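Putative glucoamylase (Bacteroides uniformis, PDB 4GL3) probably hydrolyses glycosidic bonds in alpha-glucans, although its natural substrate is not established. Local coordinates at residues K24-Y29 against G382-M387; I68-V73 against Y391-I396. One frame throughout, in Å; residues are numbered along the deposited sequence.

Contact 1 of 2, residues K24-Y29 against G382-M387; sequences KQTFRY and GPIIVM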
loop_
_atom_site.group_PDB
_atom_site.type_symbol
_atom_site.label_atom_id
_atom_site.label_comp_id
_atom_site.label_asym_id
_atom_site.label_seq_id
_atom_site.Cartn_x
_atom_site.Cartn_y
_atom_site.Cartn_z
ATOM N N LYS A 24 -5.926 -4.552 15.953
ATOM C CA LYS A 24 -7.275 -5.071 16.164
ATOM C C LYS A 24 -8.352 -4.031 15.863
ATOM O O LYS A 24 -9.348 -4.355 15.250
ATOM C CB LYS A 24 -7.426 -5.531 17.600
ATOM C CG LYS A 24 -8.720 -6.300 17.967
ATOM C CD LYS A 24 -8.605 -6.681 19.466
ATOM C CE LYS A 24 -9.789 -7.448 20.014
ATOM N NZ LYS A 24 -9.939 -8.745 19.321
ATOM N N GLN A 25 -8.173 -2.802 16.334
ATOM C CA GLN A 25 -9.163 -1.760 16.106
ATOM C C GLN A 25 -9.226 -1.390 14.615
ATOM O O GLN A 25 -10.319 -1.222 14.061
ATOM C CB GLN A 25 -8.876 -0.508 16.948
ATOM C CG GLN A 25 -10.081 0.436 17.079
ATOM C CD GLN A 25 -10.898 0.158 18.319
ATOM O OE1 GLN A 25 -10.869 -0.953 18.860
ATOM N NE2 GLN A 25 -11.605 1.158 18.789
ATOM N N THR A 26 -8.065 -1.294 13.971
ATOM C CA THR A 26 -7.989 -0.918 12.566
ATOM C C THR A 26 -8.566 -2.042 11.689
ATOM O O THR A 26 -9.145 -1.794 10.637
ATOM C CB THR A 26 -6.534 -0.503 12.185
ATOM O OG1 THR A 26 -6.021 0.418 13.181
ATOM C CG2 THR A 26 -6.461 0.159 10.795
ATOM N N PHE A 27 -8.401 -3.278 12.131
ATOM C CA PHE A 27 -8.884 -4.451 11.408
ATOM C C PHE A 27 -10.406 -4.366 11.165
ATOM O O PHE A 27 -10.919 -4.881 10.164
ATOM C CB PHE A 27 -8.481 -5.725 12.161
ATOM C CG PHE A 27 -8.970 -7.002 11.546
ATOM C CD1 PHE A 27 -8.353 -7.524 10.431
ATOM C CD2 PHE A 27 -10.023 -7.687 12.102
ATOM C CE1 PHE A 27 -8.789 -8.716 9.872
ATOM C CE2 PHE A 27 -10.483 -8.873 11.548
ATOM C CZ PHE A 27 -9.854 -9.396 10.428
ATOM N N ARG A 28 -11.117 -3.728 12.082
ATOM C CA ARG A 28 -12.558 -3.523 11.931
ATOM C C ARG A 28 -12.918 -2.870 10.575
ATOM O O ARG A 28 -13.976 -3.145 10.049
ATOM C CB ARG A 28 -13.108 -2.644 13.059
ATOM C CG ARG A 28 -13.237 -3.303 14.418
ATOM C CD ARG A 28 -13.444 -2.230 15.471
ATOM N NE ARG A 28 -13.611 -2.718 16.833
ATOM C CZ ARG A 28 -13.946 -1.947 17.869
ATOM N NH1 ARG A 28 -14.133 -0.627 17.709
ATOM N NH2 ARG A 28 -14.118 -2.488 19.063
ATOM N N TYR A 29 -12.058 -1.985 10.070
ATOM C CA TYR A 29 -12.313 -1.294 8.812
ATOM C C TYR A 29 -12.471 -2.301 7.650
ATOM O O TYR A 29 -13.246 -2.067 6.745
ATOM C CB TYR A 29 -11.202 -0.265 8.495
ATOM C CG TYR A 29 -11.530 0.632 7.322
ATOM C CD1 TYR A 29 -11.285 0.216 6.008
ATOM C CD2 TYR A 29 -12.137 1.881 7.513
ATOM C CE1 TYR A 29 -11.618 1.002 4.918
ATOM C CE2 TYR A 29 -12.481 2.690 6.415
ATOM C CZ TYR A 29 -12.209 2.255 5.118
ATOM O OH TYR A 29 -12.553 3.029 4.015
ATOM N N GLY A 382 -4.837 0.289 5.860
ATOM C CA GLY A 382 -4.272 -0.984 5.515
ATOM C C GLY A 382 -2.820 -1.143 5.924
ATOM O O GLY A 382 -2.453 -2.161 6.546
ATOM N N PRO A 383 -1.979 -0.163 5.552
ATOM C CA PRO A 383 -0.542 -0.287 5.867
ATOM C C PRO A 383 -0.237 -0.276 7.362
ATOM O O PRO A 383 0.772 -0.852 7.775
ATOM C CB PRO A 383 0.105 0.924 5.136
ATOM C CG PRO A 383 -0.867 1.253 4.008
ATOM C CD PRO A 383 -2.242 0.949 4.597
ATOM N N ILE A 384 -1.086 0.350 8.160
ATOM C CA ILE A 384 -0.881 0.354 9.598
ATOM C C ILE A 384 -0.954 -1.074 10.106
ATOM O O ILE A 384 -0.051 -1.495 10.833
ATOM C CB ILE A 384 -1.886 1.253 10.339
ATOM C CG1 ILE A 384 -1.667 2.721 9.958
ATOM C CG2 ILE A 384 -1.780 1.049 11.855
ATOM C CD1 ILE A 384 -2.809 3.647 10.431
ATOM N N ILE A 385 -1.973 -1.831 9.694
ATOM C CA ILE A 385 -2.146 -3.213 10.179
ATOM C C ILE A 385 -0.982 -4.054 9.681
ATOM O O ILE A 385 -0.339 -4.786 10.437
ATOM C CB ILE A 385 -3.455 -3.895 9.680
ATOM C CG1 ILE A 385 -4.692 -3.155 10.119
ATOM C CG2 ILE A 385 -3.558 -5.341 10.218
ATOM C CD1 ILE A 385 -5.947 -3.540 9.344
ATOM N N VAL A 386 -0.722 -3.975 8.377
ATOM C CA VAL A 386 0.186 -4.905 7.726
ATOM C C VAL A 386 1.647 -4.636 8.028
ATOM O O VAL A 386 2.414 -5.565 8.194
ATOM C CB VAL A 386 -0.067 -4.946 6.173
ATOM C CG1 VAL A 386 1.010 -5.778 5.481
ATOM C CG2 VAL A 386 -1.446 -5.517 5.888
HETATM N N MSE A 387 2.059 -3.373 8.095
HETATM C CA MSE A 387 3.479 -3.060 8.333
HETATM C C MSE A 387 3.823 -3.280 9.791
HETATM O O MSE A 387 4.928 -3.702 10.092
HETATM C CB MSE A 387 3.844 -1.629 7.873
HETATM C CG MSE A 387 3.682 -1.410 6.357
HETATM SE SE MSE A 387 4.829 -2.537 5.257
HETATM C CE MSE A 387 6.469 -1.516 5.179
#
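Ile385 meets Thr26 and the backbone of Phe27 where helix 15-27 packs on helix 378-393, two helices of a largely helical chain whose family belongs to the six-hairpin clan. The nearest backbone approach is also here, with 6.7 Å between the CA atoms of Thr26 and Ile385. The two side chains slide past one another in opposite directions, and the CG2 methyl of Thr26 lies 3.8 Å from CG1 of Ile385. Thr26 suits this place because its two branches do different work. With CG2 anti to the backbone N, the methyl is turned to the isoleucine; OG1, beside the N (chi1 -47°), hydrogen-bonds to the carbonyl O of Val22 one turn earlier. The buried hydroxyl is thereby satisfied within its own helix and the threonine can serve as an apolar surface.

Ile385 reaches farther. Its nearly extended chain (chi2 164°) carries CD1 past the threonine to the next residue, where the methyl rests 3.7 Å from CA of Phe27. The Phe27 side chain takes part mainly through its root, CB being 4.4 Å from CD1 of Ile385, while its ring meets those of Trp31 and Phe72. Ile384 adds a looser edge: its CG2 stands 4.5 Å from OG1 of Thr26. No hydrogen bond joins the two segments, so branched aliphatic shape does the fitting.

Beyond this buried interface, Ile385 also touches Ala63 and Val66 of helix 54-69, and Ile384 packs on Thr327 and Ser331 of helix 326-331, which places helix 378-393 among three helical neighbours.

Contact 2 of 2, residues I68-V73 against Y391-I396; sequences IERGFV and YRTGLI
Arg70 and Arg392 lay their guanidinium groups flat on each other, an arginine-arginine stack with centres 3.6 Å apart and planes 11° from parallel. It forms beside a Schellman motif, in which Gly71, at positive phi, ends helix 54-69; lacking a side chain, glycine adopts that backbone readily. Arg70 bends at chi2 (-76°), which helps bring its end over to the other segment, whereas Arg392 stays extended at chi2 and turns at chi3 (83°).

Two carboxylates probably offset the like charges: Glu389 forms a salt bridge with NE of Arg70 and Asp16 one with NH2 of Arg392, while NH1 of Arg392 hydrogen-bonds to Gln23 and Thr20. Replacing Arg392 by an alanine would probably leave one face of the Arg70 guanidinium without its stacking mate and deprive Asp16 of this salt bridge.

Thr393 brings CG2 to 3.7 Å from NH2 of Arg70 and directs OG1 to Glu389. Leucine suits position 395 because Glu69 presents aliphatic carbon there, its carboxylate turning aside to Tyr140 through OE2. The branch of Leu395 reaches across, and its CD2 comes within 3.7 Å of Glu69 CG.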
loop_
_atom_site.group_PDB
_atom_site.type_symbol
_atom_site.label_atom_id
_atom_site.label_comp_id
_atom_site.label_asym_id
_atom_site.label_seq_id
_atom_site.Cartn_x
_atom_site.Cartn_y
_atom_site.Cartn_z
ATOM N N ILE A 68 -6.160 -13.450 10.899
ATOM C CA ILE A 68 -6.203 -14.872 11.213
ATOM C C ILE A 68 -5.053 -15.225 12.160
ATOM O O ILE A 68 -5.265 -15.865 13.181
ATOM C CB ILE A 68 -6.088 -15.786 9.972
ATOM C CG1 ILE A 68 -7.305 -15.625 9.047
ATOM C CG2 ILE A 68 -5.961 -17.233 10.422
ATOM C CD1 ILE A 68 -7.103 -16.193 7.643
ATOM N N GLU A 69 -3.847 -14.810 11.794
ATOM C CA GLU A 69 -2.645 -15.100 12.578
ATOM C C GLU A 69 -2.671 -14.449 13.957
ATOM O O GLU A 69 -2.112 -15.004 14.876
ATOM C CB GLU A 69 -1.389 -14.678 11.797
ATOM C CG GLU A 69 -1.132 -15.602 10.619
ATOM C CD GLU A 69 -0.835 -17.033 11.050
ATOM O OE1 GLU A 69 0.033 -17.219 11.931
ATOM O OE2 GLU A 69 -1.464 -17.964 10.524
ATOM N N ARG A 70 -3.307 -13.278 14.092
ATOM C CA ARG A 70 -3.448 -12.615 15.391
ATOM C C ARG A 70 -4.656 -13.097 16.185
ATOM O O ARG A 70 -4.847 -12.685 17.328
ATOM C CB ARG A 70 -3.516 -11.095 15.239
ATOM C CG ARG A 70 -2.170 -10.449 14.919
ATOM C CD ARG A 70 -1.274 -10.378 16.141
ATOM N NE ARG A 70 0.132 -10.330 15.698
ATOM C CZ ARG A 70 1.187 -10.477 16.492
ATOM N NH1 ARG A 70 1.021 -10.635 17.799
ATOM N NH2 ARG A 70 2.406 -10.474 15.979
ATOM N N GLY A 71 -5.450 -13.998 15.610
ATOM C CA GLY A 71 -6.605 -14.521 16.301
ATOM C C GLY A 71 -7.788 -13.554 16.358
ATOM O O GLY A 71 -8.713 -13.767 17.130
ATOM N N PHE A 72 -7.797 -12.520 15.530
ATOM C CA PHE A 72 -8.963 -11.635 15.441
ATOM C C PHE A 72 -10.154 -12.345 14.804
ATOM O O PHE A 72 -11.285 -12.030 15.142
ATOM C CB PHE A 72 -8.676 -10.349 14.643
ATOM C CG PHE A 72 -7.497 -9.533 15.137
ATOM C CD1 PHE A 72 -7.099 -9.561 16.462
ATOM C CD2 PHE A 72 -6.805 -8.731 14.250
ATOM C CE1 PHE A 72 -6.020 -8.813 16.884
ATOM C CE2 PHE A 72 -5.736 -7.995 14.656
ATOM C CZ PHE A 72 -5.339 -8.023 15.981
ATOM N N VAL A 73 -9.896 -13.263 13.867
ATOM C CA VAL A 73 -10.924 -14.163 13.303
ATOM C C VAL A 73 -10.331 -15.580 13.221
ATOM O O VAL A 73 -9.100 -15.744 13.307
ATOM C CB VAL A 73 -11.419 -13.715 11.875
ATOM C CG1 VAL A 73 -12.161 -12.387 11.932
ATOM C CG2 VAL A 73 -10.266 -13.656 10.865
ATOM N N TYR A 391 6.865 -5.792 10.796
ATOM C CA TYR A 391 7.819 -5.516 11.896
ATOM C C TYR A 391 7.809 -6.614 12.939
ATOM O O TYR A 391 8.859 -7.029 13.385
ATOM C CB TYR A 391 7.500 -4.184 12.575
ATOM C CG TYR A 391 8.208 -3.963 13.891
ATOM C CD1 TYR A 391 9.596 -3.861 13.939
ATOM C CD2 TYR A 391 7.500 -3.890 15.087
ATOM C CE1 TYR A 391 10.263 -3.653 15.125
ATOM C CE2 TYR A 391 8.168 -3.671 16.291
ATOM C CZ TYR A 391 9.548 -3.564 16.275
ATOM O OH TYR A 391 10.229 -3.377 17.420
ATOM N N ARG A 392 6.643 -7.081 13.371
ATOM C CA ARG A 392 6.631 -8.050 14.479
ATOM C C ARG A 392 7.026 -9.495 14.083
ATOM O O ARG A 392 7.610 -10.169 14.859
ATOM C CB ARG A 392 5.248 -8.078 15.156
ATOM C CG ARG A 392 4.731 -6.728 15.670
ATOM C CD ARG A 392 3.293 -6.830 16.171
ATOM N NE ARG A 392 3.259 -7.335 17.535
ATOM C CZ ARG A 392 2.156 -7.446 18.275
ATOM N NH1 ARG A 392 0.929 -7.159 17.775
ATOM N NH2 ARG A 392 2.275 -7.865 19.514
ATOM N N THR A 393 6.638 -9.978 12.902
ATOM C CA THR A 393 6.888 -11.368 12.502
ATOM C C THR A 393 7.331 -11.546 11.017
ATOM O O THR A 393 7.626 -12.650 10.601
ATOM C CB THR A 393 5.598 -12.216 12.659
ATOM O OG1 THR A 393 4.572 -11.683 11.798
ATOM C CG2 THR A 393 5.109 -12.282 14.144
ATOM N N GLY A 394 7.346 -10.480 10.222
ATOM C CA GLY A 394 7.632 -10.592 8.794
ATOM C C GLY A 394 6.606 -11.417 8.009
ATOM O O GLY A 394 6.899 -11.844 6.899
ATOM N N LEU A 395 5.402 -11.604 8.573
ATOM C CA LEU A 395 4.358 -12.465 8.031
ATOM C C LEU A 395 4.080 -12.259 6.544
ATOM O O LEU A 395 4.154 -13.235 5.773
ATOM C CB LEU A 395 3.028 -12.273 8.784
ATOM C CG LEU A 395 1.868 -13.158 8.303
ATOM C CD1 LEU A 395 2.154 -14.660 8.582
ATOM C CD2 LEU A 395 0.556 -12.751 8.984
ATOM N N ILE A 396 3.742 -11.033 6.123
ATOM C CA ILE A 396 3.267 -10.844 4.736
ATOM C C ILE A 396 4.443 -10.878 3.752
ATOM O O ILE A 396 4.341 -11.442 2.664
ATOM C CB ILE A 396 2.419 -9.560 4.590
ATOM C CG1 ILE A 396 1.205 -9.602 5.538
ATOM C CG2 ILE A 396 1.982 -9.339 3.141
ATOM C CD1 ILE A 396 0.350 -10.852 5.488
#

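In the fold
Contacts 1 and 2 lie on the same side of the chain's centre, their own centres about 11 Å apart, and both draw on helix 378-393. Along the chain the segments alternate: 24-29, 68-73, 382-387, 391-396. Two early pieces thus meet successive parts of one late helical region, across more than 300 intervening residues. Contact 1 is buried, whereas contact 2 lies at the surface. They also touch directly: Phe27 CG packs 3.9 Å from Phe72 CD2, and Val386 CG1 lies 3.8 Å from Ile396 CG1. Together they join helices 15-27 and 54-69 to the late helices 378-393 and 395-401 in one continuous packing region.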